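Local coordinates for BH2092 protein (Bacillus halodurans, PDB 3NHV) that is of unknown function but carries a rhodanese-like domain, a fold that in many relatives transfers sulfur through a cysteine persulfide, at residues 64-69 with 92-97. Numbering follows the deposited sequence.
Sequences DTTKRL and AKFAQL
Thr66 meets Phe94 and Leu97 with both branches of its side chain, a case of one small residue fitting a loop onto a helix. The methyl Thr66 CG2 sits 3.7 Å from CE1 of the Phe94 ring, which it approaches obliquely. The hydroxyl branch, Thr66 OG1, comes within 3.6 Å of Leu97 CD1, a van der Waals contact in which the two side chains reach toward each other end to end. A second apolar group joins at the ring's rim: Leu69 CD1 lies near the ring plane, 4.4 Å from Phe94 CE1. In this rhodanese-like alpha/beta domain, helix 86-96 follows strand 74-78 of the parallel sheet, and Phe94 also packs on Ile75 and Thr77 of that strand; the loop leading from strand 54-55 to strand 74-78 packs against the last turn of the helix and the residue that follows it. What orients Thr66 is polar. Its chi1 of 62° tucks the hydroxyl over its own backbone, where OG1 hydrogen-bonds to the carbonyl O of Asn62, and turns the methyl out to the ring. A type I turn from Thr66 to Leu69, closed by Leu69 N to Thr66 O at 3.0 Å, brings Leu69 round to the same helix. On the side of the turn away from the helix, Arg68 NE donates to Thr65 O at 3.3 Å, a bent bond (141°) whose donor stands above the carbonyl plane.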
ATOM      1  N   ASP B  64       3.506   9.892 -28.778  1.00 60.23           N
ATOM      2  CA  ASP B  64       3.359  11.307 -29.137  1.00 67.74           C
ATOM      3  C   ASP B  64       3.661  12.218 -27.953  1.00 64.02           C
ATOM      4  O   ASP B  64       4.301  13.262 -28.086  1.00 62.11           O
ATOM      5  CB  ASP B  64       1.927  11.593 -29.613  1.00 74.95           C
ATOM      6  CG  ASP B  64       1.662  11.096 -31.029  1.00 89.20           C
ATOM      7  OD1 ASP B  64       0.478  11.105 -31.457  1.00 80.55           O
ATOM      8  OD2 ASP B  64       2.639  10.706 -31.718  1.00 97.09           O
ATOM      9  N   THR B  65       3.189  11.811 -26.788  1.00 62.41           N
ATOM     10  CA  THR B  65       3.375  12.602 -25.592  1.00 57.32           C
ATOM     11  C   THR B  65       4.702  12.348 -24.877  1.00 49.75           C
ATOM     12  O   THR B  65       5.116  13.134 -24.025  1.00 46.22           O
ATOM     13  CB  THR B  65       2.207  12.355 -24.632  1.00 55.23           C
ATOM     14  OG1 THR B  65       2.472  12.996 -23.379  1.00 77.25           O
ATOM     15  CG2 THR B  65       2.010  10.860 -24.424  1.00 48.19           C
ATOM     16  N   THR B  66       5.384  11.270 -25.242  1.00 45.68           N
ATOM     17  CA  THR B  66       6.644  10.939 -24.589  1.00 52.90           C
ATOM     18  C   THR B  66       7.854  11.066 -25.498  1.00 55.32           C
ATOM     19  O   THR B  66       8.983  10.759 -25.098  1.00 50.35           O
ATOM     20  CB  THR B  66       6.588   9.512 -24.031  1.00 59.08           C
ATOM     21  OG1 THR B  66       6.396   8.587 -25.109  1.00 54.40           O
ATOM     22  CG2 THR B  66       5.418   9.379 -23.060  1.00 50.68           C
ATOM     23  N   LYS B  67       7.620  11.541 -26.717  1.00 62.71           N
ATOM     24  CA  LYS B  67       8.692  11.693 -27.698  1.00 64.25           C
ATOM     25  C   LYS B  67       9.844  12.573 -27.208  1.00 65.24           C
ATOM     26  O   LYS B  67      11.015  12.267 -27.444  1.00 55.05           O
ATOM     27  CB  LYS B  67       8.130  12.262 -29.010  1.00 69.57           C
ATOM     28  CG  LYS B  67       7.559  13.678 -28.902  1.00 76.68           C
ATOM     29  CD  LYS B  67       7.091  14.200 -30.265  1.00 77.37           C
ATOM     30  CE  LYS B  67       6.888  15.716 -30.246  1.00 75.18           C
ATOM     31  NZ  LYS B  67       8.174  16.456 -29.982  1.00 74.81           N
ATOM     32  N   ARG B  68       9.521  13.658 -26.515  1.00 69.28           N
ATOM     33  CA  ARG B  68      10.563  14.564 -26.043  1.00 75.07           C
ATOM     34  C   ARG B  68      11.201  14.160 -24.706  1.00 73.75           C
ATOM     35  O   ARG B  68      11.918  14.959 -24.097  1.00 75.18           O
ATOM     36  CB  ARG B  68      10.005  15.989 -25.931  1.00 77.01           C
ATOM     37  CG  ARG B  68       9.147  16.227 -24.697  1.00 86.70           C
ATOM     38  CD  ARG B  68       7.737  15.641 -24.814  1.00 83.08           C
ATOM     39  NE  ARG B  68       6.999  15.758 -23.551  1.00 92.77           N
ATOM     40  CZ  ARG B  68       6.938  16.863 -22.800  1.00 92.36           C
ATOM     41  NH1 ARG B  68       7.575  17.971 -23.176  1.00 85.64           N
ATOM     42  NH2 ARG B  68       6.238  16.861 -21.662  1.00 84.88           N
ATOM     43  N   LEU B  69      10.940  12.937 -24.246  1.00 67.74           N
ATOM     44  CA  LEU B  69      11.499  12.468 -22.977  1.00 54.31           C
ATOM     45  C   LEU B  69      12.688  11.550 -23.197  1.00 53.69           C
ATOM     46  O   LEU B  69      12.615  10.612 -23.983  1.00 59.37           O
ATOM     47  CB  LEU B  69      10.433  11.743 -22.161  1.00 43.36           C
ATOM     48  CG  LEU B  69       9.211  12.598 -21.825  1.00 53.55           C
ATOM     49  CD1 LEU B  69       8.235  11.802 -20.965  1.00 50.21           C
ATOM     50  CD2 LEU B  69       9.657  13.851 -21.098  1.00 53.52           C
ATOM     51  N   ALA B  92       3.342   0.578 -16.556  1.00 45.03           N
ATOM     52  CA  ALA B  92       3.232  -0.426 -17.614  1.00 49.77           C
ATOM     53  C   ALA B  92       3.351   0.192 -19.010  1.00 44.89           C
ATOM     54  O   ALA B  92       4.157  -0.259 -19.823  1.00 36.56           O
ATOM     55  CB  ALA B  92       1.908  -1.173 -17.483  1.00 43.21           C
ATOM     56  N   LYS B  93       2.555   1.224 -19.282  1.00 37.12           N
ATOM     57  CA  LYS B  93       2.604   1.869 -20.588  1.00 43.87           C
ATOM     58  C   LYS B  93       4.009   2.384 -20.878  1.00 45.65           C
ATOM     59  O   LYS B  93       4.545   2.172 -21.970  1.00 48.86           O
ATOM     60  CB  LYS B  93       1.607   3.031 -20.673  1.00 33.20           C
ATOM     61  CG  LYS B  93       0.185   2.663 -20.301  1.00 44.34           C
ATOM     62  CD  LYS B  93      -0.814   3.701 -20.791  1.00 57.58           C
ATOM     63  CE  LYS B  93      -2.185   3.498 -20.152  1.00 62.21           C
ATOM     64  NZ  LYS B  93      -2.629   2.073 -20.194  1.00 77.71           N
ATOM     65  N   PHE B  94       4.605   3.065 -19.904  1.00 42.75           N
ATOM     66  CA  PHE B  94       5.951   3.595 -20.086  1.00 48.57           C
ATOM     67  C   PHE B  94       6.934   2.470 -20.372  1.00 47.74           C
ATOM     68  O   PHE B  94       7.837   2.618 -21.202  1.00 43.04           O
ATOM     69  CB  PHE B  94       6.406   4.371 -18.844  1.00 44.08           C
ATOM     70  CG  PHE B  94       6.028   5.825 -18.864  1.00 35.35           C
ATOM     71  CD1 PHE B  94       6.694   6.718 -19.702  1.00 34.20           C
ATOM     72  CD2 PHE B  94       5.014   6.302 -18.037  1.00 28.73           C
ATOM     73  CE1 PHE B  94       6.355   8.069 -19.713  1.00 30.38           C
ATOM     74  CE2 PHE B  94       4.665   7.646 -18.039  1.00 33.10           C
ATOM     75  CZ  PHE B  94       5.337   8.538 -18.879  1.00 34.92           C
ATOM     76  N   ALA B  95       6.756   1.343 -19.691  1.00 45.24           N
ATOM     77  CA  ALA B  95       7.643   0.206 -19.891  1.00 52.26           C
ATOM     78  C   ALA B  95       7.468  -0.365 -21.294  1.00 48.88           C
ATOM     79  O   ALA B  95       8.406  -0.904 -21.875  1.00 52.58           O
ATOM     80  CB  ALA B  95       7.369  -0.869 -18.847  1.00 53.40           C
ATOM     81  N   GLN B  96       6.263  -0.248 -21.831  1.00 52.27           N
ATOM     82  CA  GLN B  96       5.984  -0.748 -23.169  1.00 57.67           C
ATOM     83  C   GLN B  96       6.645   0.164 -24.205  1.00 53.69           C
ATOM     84  O   GLN B  96       7.053  -0.292 -25.267  1.00 49.95           O
ATOM     85  CB  GLN B  96       4.467  -0.819 -23.382  1.00 68.06           C
ATOM     86  CG  GLN B  96       4.019  -1.390 -24.721  1.00 81.26           C
ATOM     87  CD  GLN B  96       2.530  -1.715 -24.736  1.00 86.03           C
ATOM     88  OE1 GLN B  96       1.686  -0.847 -24.472  1.00 85.32           O
ATOM     89  NE2 GLN B  96       2.199  -2.968 -25.044  1.00 82.23           N
ATOM     90  N   LEU B  97       6.772   1.447 -23.876  1.00 52.15           N
ATOM     91  CA  LEU B  97       7.394   2.410 -24.780  1.00 56.21           C
ATOM     92  C   LEU B  97       8.921   2.346 -24.728  1.00 54.61           C
ATOM     93  O   LEU B  97       9.601   3.131 -25.391  1.00 53.49           O
ATOM     94  CB  LEU B  97       6.924   3.832 -24.446  1.00 54.77           C
ATOM     95  CG  LEU B  97       5.460   4.167 -24.751  1.00 58.40           C
ATOM     96  CD1 LEU B  97       5.021   5.403 -23.987  1.00 49.48           C
ATOM     97  CD2 LEU B  97       5.293   4.363 -26.251  1.00 54.91           C
TER